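Local atomic coordinates of nudix hydrolase DR_0079 (Deinococcus radiodurans, PDB entry 2O5F), a protein that hydrolyses nucleoside di- and triphosphates to monophosphates in a magnesium-dependent reaction, with a marked preference for CDP and CTP. Residues E7-L11 / A71-E76; W31-V37 / S113-Y119. All blocks are in the same frame, centred on the assembly; numbering follows the deposited sequence.

Contact 1: residues E7-L11 / A71-E76; sequences ERLDL and AVQSGE
D10 lays its carboxylate over the type II beta turn Q73-E76, in the first part of the Nudix box, between strand 68-71 and helix 78-90. With chi1 at -85°, the side chain brings OD1 to 2.9 Å from G75 N, nearly in line with the N-H, and OD2 to 2.8 Å from the hydroxyl OG of S74, the donor of that bond (chi1 t). The turn is closed by E76 N to Q73 O at 2.8 Å; G75 takes phi/psi of 86/-7, where a CB would jam against the preceding carbonyl. E76 also reaches back across the turn, OE1 accepting from Q73 N at 2.9 Å, while its OE2 forms a salt bridge with R84 of helix 78-90.

Residues 8-11 are extended, and L9 CA lies nearest S74 CA, at 4.3 Å. The backbones meet through S74 N donating to R8 O at 2.9 Å. L9, rotamer mt, points its CA-CB bond away but returns CD2 to within 4.1 Å of A71 CB and 3.5 Å of V72 O. The N-terminal hairpin, whose second strand supplies Q21 as a further partner of D10 OD2, is thus fastened onto the Nudix box. Two waters complete the seam: one donates to D10 OD1 (2.9 Å) and E76 O (2.8 Å); the other accepts from D10 N at 2.9 Å and donates to V72 O at 2.7 Å.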
loop_
_atom_site.group_PDB
_atom_site.type_symbol
_atom_site.label_atom_id
_atom_site.label_comp_id
_atom_site.label_asym_id
_atom_site.label_seq_id
_atom_site.Cartn_x
_atom_site.Cartn_y
_atom_site.Cartn_z
ATOM N N GLU A 7 -7.602 15.515 -4.227
ATOM C CA GLU A 7 -8.063 15.018 -5.554
ATOM C C GLU A 7 -7.049 15.282 -6.671
ATOM O O GLU A 7 -7.233 14.831 -7.802
ATOM C CB GLU A 7 -9.409 15.654 -5.912
ATOM C CG GLU A 7 -9.446 17.169 -5.790
ATOM C CD GLU A 7 -10.778 17.751 -6.225
ATOM O OE1 GLU A 7 -10.993 18.966 -6.022
ATOM O OE2 GLU A 7 -11.608 16.994 -6.777
ATOM N N ARG A 8 -5.984 16.014 -6.355
ATOM C CA ARG A 8 -4.946 16.312 -7.337
ATOM C C ARG A 8 -3.692 15.497 -7.032
ATOM O O ARG A 8 -3.281 15.385 -5.879
ATOM C CB ARG A 8 -4.612 17.803 -7.323
ATOM C CG ARG A 8 -3.757 18.252 -8.492
ATOM C CD ARG A 8 -3.887 19.752 -8.707
ATOM N NE ARG A 8 -5.279 20.128 -8.945
ATOM C CZ ARG A 8 -5.686 21.367 -9.203
ATOM N NH1 ARG A 8 -4.803 22.357 -9.261
ATOM N NH2 ARG A 8 -6.977 21.618 -9.401
ATOM N N LEU A 9 -3.087 14.933 -8.074
ATOM C CA LEU A 9 -1.890 14.113 -7.921
ATOM C C LEU A 9 -0.721 14.690 -8.707
ATOM O O LEU A 9 -0.913 15.397 -9.702
ATOM C CB LEU A 9 -2.166 12.693 -8.422
ATOM C CG LEU A 9 -3.446 12.025 -7.915
ATOM C CD1 LEU A 9 -3.626 10.670 -8.578
ATOM C CD2 LEU A 9 -3.380 11.898 -6.410
ATOM N N ASP A 10 0.492 14.390 -8.256
ATOM C CA ASP A 10 1.694 14.849 -8.948
ATOM C C ASP A 10 1.991 13.864 -10.081
ATOM O O ASP A 10 1.796 12.662 -9.928
ATOM C CB ASP A 10 2.894 14.884 -7.986
ATOM C CG ASP A 10 2.973 16.170 -7.181
ATOM O OD1 ASP A 10 3.590 16.146 -6.089
ATOM O OD2 ASP A 10 2.440 17.206 -7.643
ATOM N N LEU A 11 2.435 14.383 -11.222
ATOM C CA LEU A 11 2.807 13.547 -12.356
ATOM C C LEU A 11 4.322 13.383 -12.252
ATOM O O LEU A 11 5.033 14.348 -11.969
ATOM C CB LEU A 11 2.452 14.224 -13.687
ATOM C CG LEU A 11 0.985 14.263 -14.117
ATOM C CD1 LEU A 11 0.821 15.217 -15.300
ATOM C CD2 LEU A 11 0.516 12.854 -14.487
ATOM N N ALA A 71 -2.909 6.665 -2.940
ATOM C CA ALA A 71 -2.169 7.572 -3.796
ATOM C C ALA A 71 -1.586 8.738 -3.007
ATOM O O ALA A 71 -2.176 9.197 -2.032
ATOM C CB ALA A 71 -3.082 8.098 -4.906
ATOM N N VAL A 72 -0.421 9.208 -3.438
ATOM C CA VAL A 72 0.240 10.340 -2.799
ATOM C C VAL A 72 -0.361 11.605 -3.418
ATOM O O VAL A 72 -0.420 11.734 -4.644
ATOM C CB VAL A 72 1.759 10.345 -3.079
ATOM C CG1 VAL A 72 2.418 11.516 -2.372
ATOM C CG2 VAL A 72 2.380 9.031 -2.633
ATOM N N GLN A 73 -0.808 12.531 -2.580
ATOM C CA GLN A 73 -1.404 13.764 -3.082
ATOM C C GLN A 73 -0.362 14.763 -3.552
ATOM O O GLN A 73 0.756 14.796 -3.039
ATOM C CB GLN A 73 -2.278 14.406 -2.006
ATOM C CG GLN A 73 -3.439 13.537 -1.574
ATOM C CD GLN A 73 -4.331 14.218 -0.561
ATOM O OE1 GLN A 73 -5.244 13.601 -0.009
ATOM N NE2 GLN A 73 -4.075 15.499 -0.308
ATOM N N SER A 74 -0.739 15.582 -4.528
ATOM C CA SER A 74 0.170 16.586 -5.069
ATOM C C SER A 74 0.818 17.426 -3.974
ATOM O O SER A 74 0.135 17.959 -3.102
ATOM C CB SER A 74 -0.571 17.514 -6.035
ATOM O OG SER A 74 0.291 18.531 -6.506
ATOM N N GLY A 75 2.142 17.538 -4.035
ATOM C CA GLY A 75 2.877 18.327 -3.062
ATOM C C GLY A 75 3.227 17.562 -1.801
ATOM O O GLY A 75 3.959 18.051 -0.940
ATOM N N GLU A 76 2.709 16.347 -1.698
ATOM C CA GLU A 76 2.937 15.512 -0.534
ATOM C C GLU A 76 4.133 14.583 -0.732
ATOM O O GLU A 76 4.407 14.131 -1.843
ATOM C CB GLU A 76 1.667 14.705 -0.280
ATOM C CG GLU A 76 1.606 13.920 0.999
ATOM C CD GLU A 76 0.250 13.248 1.153
ATOM O OE1 GLU A 76 -0.171 12.534 0.215
ATOM O OE2 GLU A 76 -0.396 13.432 2.206
HETATM O O HOH W 1 3.892 13.629 -4.596
HETATM O O HOH W 2 1.497 13.169 -5.807
#

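Contact 2: residues W31-V37 / S113-Y119; sequences WERVRVV and SSFMCVY
F115, V36 and S114 lose the most surface where 31-37 and 113-119 run side by side. Strands 35-37 and 115-119 are parallel, their axes 4.7 Å apart at closest and inclined by 19°, with R35 opposite F115 (CA-CA 4.7 Å), V36 near M116 and V37 near C117. The backbone of F115 is the firm point of the register: its N donates to V34 O at 3.1 Å, and its O accepts from V36 N at 2.9 Å, so the residue is held by both neighbours of R35. The CA-CB bonds of F115 and R35 point to the same face; with chi1 at -85° the F115 ring has V34 O at its edge, and its CE2 lies 3.6 Å from E32 O.

V36 points to the other face with M116, its CG2 3.7 Å from M116 CB and its CG1 3.8 Å from S114 OG. V36 O also receives a CA-H...O contact from M116 CA at 3.2 Å.

Ahead of the strands, residues 31-33 form a 3-10 turn, with V34 N bonded to W31 O at 3.2 Å. S114, chi1 m, donates from OG to the same W31 O at 2.7 Å, joining this turn to segment 113-119. A water donates to E32 OE1 (2.9 Å) and S113 O (2.7 Å). Farther along, V37 CG1 meets the edge of the Y119 ring, 4.0 Å from CE2, on the side covered by Y78 of helix 78-90. This is the parallel strand pair at the centre of the mixed sheet of the Nudix fold.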
loop_
_atom_site.group_PDB
_atom_site.type_symbol
_atom_site.label_atom_id
_atom_site.label_comp_id
_atom_site.label_asym_id
_atom_site.label_seq_id
_atom_site.Cartn_x
_atom_site.Cartn_y
_atom_site.Cartn_z
ATOM N N TRP A 31 -1.633 5.222 -14.220
ATOM C CA TRP A 31 -1.035 4.913 -12.922
ATOM C C TRP A 31 0.485 4.860 -12.899
ATOM O O TRP A 31 1.103 5.125 -11.860
ATOM C CB TRP A 31 -1.618 3.611 -12.362
ATOM C CG TRP A 31 -3.042 3.784 -11.907
ATOM C CD1 TRP A 31 -4.164 3.287 -12.508
ATOM C CD2 TRP A 31 -3.497 4.570 -10.795
ATOM N NE1 TRP A 31 -5.291 3.717 -11.842
ATOM C CE2 TRP A 31 -4.910 4.504 -10.787
ATOM C CE3 TRP A 31 -2.849 5.320 -9.802
ATOM C CZ2 TRP A 31 -5.687 5.170 -9.830
ATOM C CZ3 TRP A 31 -3.626 5.982 -8.845
ATOM C CH2 TRP A 31 -5.029 5.899 -8.867
ATOM N N GLU A 32 1.091 4.532 -14.036
ATOM C CA GLU A 32 2.549 4.459 -14.120
ATOM C C GLU A 32 3.175 5.856 -14.108
ATOM O O GLU A 32 4.405 6.003 -14.065
ATOM C CB GLU A 32 2.975 3.720 -15.394
ATOM C CG GLU A 32 2.506 4.393 -16.678
ATOM C CD GLU A 32 1.213 3.810 -17.227
ATOM O OE1 GLU A 32 0.350 3.369 -16.432
ATOM O OE2 GLU A 32 1.056 3.816 -18.467
ATOM N N ARG A 33 2.325 6.877 -14.150
ATOM C CA ARG A 33 2.790 8.260 -14.148
ATOM C C ARG A 33 2.521 8.969 -12.824
ATOM O O ARG A 33 2.678 10.186 -12.722
ATOM C CB ARG A 33 2.138 9.031 -15.300
ATOM C CG ARG A 33 2.528 8.504 -16.666
ATOM C CD ARG A 33 1.793 9.228 -17.779
ATOM N NE ARG A 33 2.182 8.715 -19.089
ATOM C CZ ARG A 33 1.640 9.114 -20.237
ATOM N NH1 ARG A 33 0.681 10.034 -20.238
ATOM N NH2 ARG A 33 2.054 8.591 -21.384
ATOM N N VAL A 34 2.107 8.205 -11.813
ATOM C CA VAL A 34 1.842 8.773 -10.493
ATOM C C VAL A 34 2.470 7.945 -9.374
ATOM O O VAL A 34 2.987 6.846 -9.609
ATOM C CB VAL A 34 0.327 8.924 -10.217
ATOM C CG1 VAL A 34 -0.303 9.831 -11.274
ATOM C CG2 VAL A 34 -0.355 7.560 -10.204
ATOM N N ARG A 35 2.416 8.485 -8.157
ATOM C CA ARG A 35 3.003 7.839 -6.985
ATOM C C ARG A 35 1.969 7.368 -5.958
ATOM O O ARG A 35 0.962 8.034 -5.711
ATOM C CB ARG A 35 3.996 8.806 -6.311
ATOM C CG ARG A 35 4.923 9.495 -7.312
ATOM C CD ARG A 35 6.222 10.059 -6.723
ATOM N NE ARG A 35 6.062 11.325 -6.029
ATOM C CZ ARG A 35 7.020 12.244 -5.894
ATOM N NH1 ARG A 35 8.236 12.059 -6.407
ATOM N NH2 ARG A 35 6.755 13.362 -5.243
ATOM N N VAL A 36 2.222 6.199 -5.381
ATOM C CA VAL A 36 1.357 5.641 -4.349
ATOM C C VAL A 36 2.241 5.132 -3.214
ATOM O O VAL A 36 3.457 5.022 -3.368
ATOM C CB VAL A 36 0.507 4.450 -4.874
ATOM C CG1 VAL A 36 -0.398 4.916 -6.013
ATOM C CG2 VAL A 36 1.418 3.314 -5.341
ATOM N N VAL A 37 1.632 4.845 -2.074
ATOM C CA VAL A 37 2.370 4.298 -0.943
ATOM C C VAL A 37 1.644 3.015 -0.558
ATOM O O VAL A 37 0.429 2.896 -0.735
ATOM C CB VAL A 37 2.399 5.264 0.280
ATOM C CG1 VAL A 37 3.449 6.349 0.076
ATOM C CG2 VAL A 37 1.025 5.897 0.484
ATOM N N SER A 113 1.872 -1.250 -10.508
ATOM C CA SER A 113 1.106 -0.168 -11.142
ATOM C C SER A 113 1.646 1.270 -11.169
ATOM O O SER A 113 1.465 1.977 -12.163
ATOM C CB SER A 113 -0.291 -0.139 -10.529
ATOM O OG SER A 113 -0.205 0.065 -9.134
ATOM N N SER A 114 2.281 1.701 -10.082
ATOM C CA SER A 114 2.797 3.061 -9.966
ATOM C C SER A 114 4.139 3.104 -9.259
ATOM O O SER A 114 4.632 2.093 -8.769
ATOM C CB SER A 114 1.837 3.924 -9.135
ATOM O OG SER A 114 0.508 3.827 -9.577
ATOM N N PHE A 115 4.716 4.301 -9.204
ATOM C CA PHE A 115 5.955 4.505 -8.484
ATOM C C PHE A 115 5.522 4.380 -7.038
ATOM O O PHE A 115 4.419 4.796 -6.674
ATOM C CB PHE A 115 6.508 5.895 -8.779
ATOM C CG PHE A 115 7.335 5.943 -10.025
ATOM C CD1 PHE A 115 8.661 5.526 -10.001
ATOM C CD2 PHE A 115 6.784 6.362 -11.229
ATOM C CE1 PHE A 115 9.430 5.524 -11.161
ATOM C CE2 PHE A 115 7.548 6.361 -12.396
ATOM C CZ PHE A 115 8.878 5.940 -12.356
ATOM N N MET A 116 6.364 3.801 -6.201
ATOM C CA MET A 116 5.950 3.635 -4.830
ATOM C C MET A 116 7.042 3.365 -3.829
ATOM O O MET A 116 8.143 2.920 -4.160
ATOM C CB MET A 116 4.951 2.481 -4.737
ATOM C CG MET A 116 5.517 1.140 -5.193
ATOM S SD MET A 116 4.335 -0.215 -4.977
ATOM C CE MET A 116 3.219 0.034 -6.349
ATOM N N CYS A 117 6.706 3.663 -2.586
ATOM C CA CYS A 117 7.579 3.366 -1.484
ATOM C C CYS A 117 6.710 2.415 -0.678
ATOM O O CYS A 117 5.515 2.674 -0.472
ATOM C CB CYS A 117 7.902 4.600 -0.651
ATOM S SG CYS A 117 9.100 4.237 0.646
ATOM N N VAL A 118 7.308 1.308 -0.257
ATOM C CA VAL A 118 6.621 0.301 0.537
ATOM C C VAL A 118 7.250 0.373 1.924
ATOM O O VAL A 118 8.472 0.418 2.058
ATOM C CB VAL A 118 6.824 -1.119 -0.044
ATOM C CG1 VAL A 118 5.915 -2.118 0.667
ATOM C CG2 VAL A 118 6.543 -1.113 -1.540
ATOM N N TYR A 119 6.405 0.407 2.945
ATOM C CA TYR A 119 6.863 0.498 4.326
ATOM C C TYR A 119 6.452 -0.725 5.118
ATOM O O TYR A 119 5.565 -1.472 4.710
ATOM C CB TYR A 119 6.230 1.714 4.997
ATOM C CG TYR A 119 6.541 3.020 4.332
ATOM C CD1 TYR A 119 7.733 3.696 4.604
ATOM C CD2 TYR A 119 5.646 3.590 3.423
ATOM C CE1 TYR A 119 8.019 4.909 3.994
ATOM C CE2 TYR A 119 5.929 4.801 2.808
ATOM C CZ TYR A 119 7.112 5.453 3.098
ATOM O OH TYR A 119 7.385 6.660 2.494
HETATM O O HOH W 3 0.294 1.145 -14.502
#

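Contacts 1 and 2 lie with centres 11 Å apart and share a border along strand 35-42, which has strand 68-71 on one side and strand 115-122 on the other. Across it V72 N lies 2.9 Å from R35 O, a probable hydrogen bond, and A71 CA packs 3.9 Å from V36 CG1; on the hairpin side, D10 O is 3.8 Å from V34 CG1. Both contacts approach the inferred magnesium site on helix 78-90: the side chain of V37 is about 4 Å from that of E85 and about 8 Å from that of E89, and the side chain of A71 about 6 and 10 Å from these two glutamates.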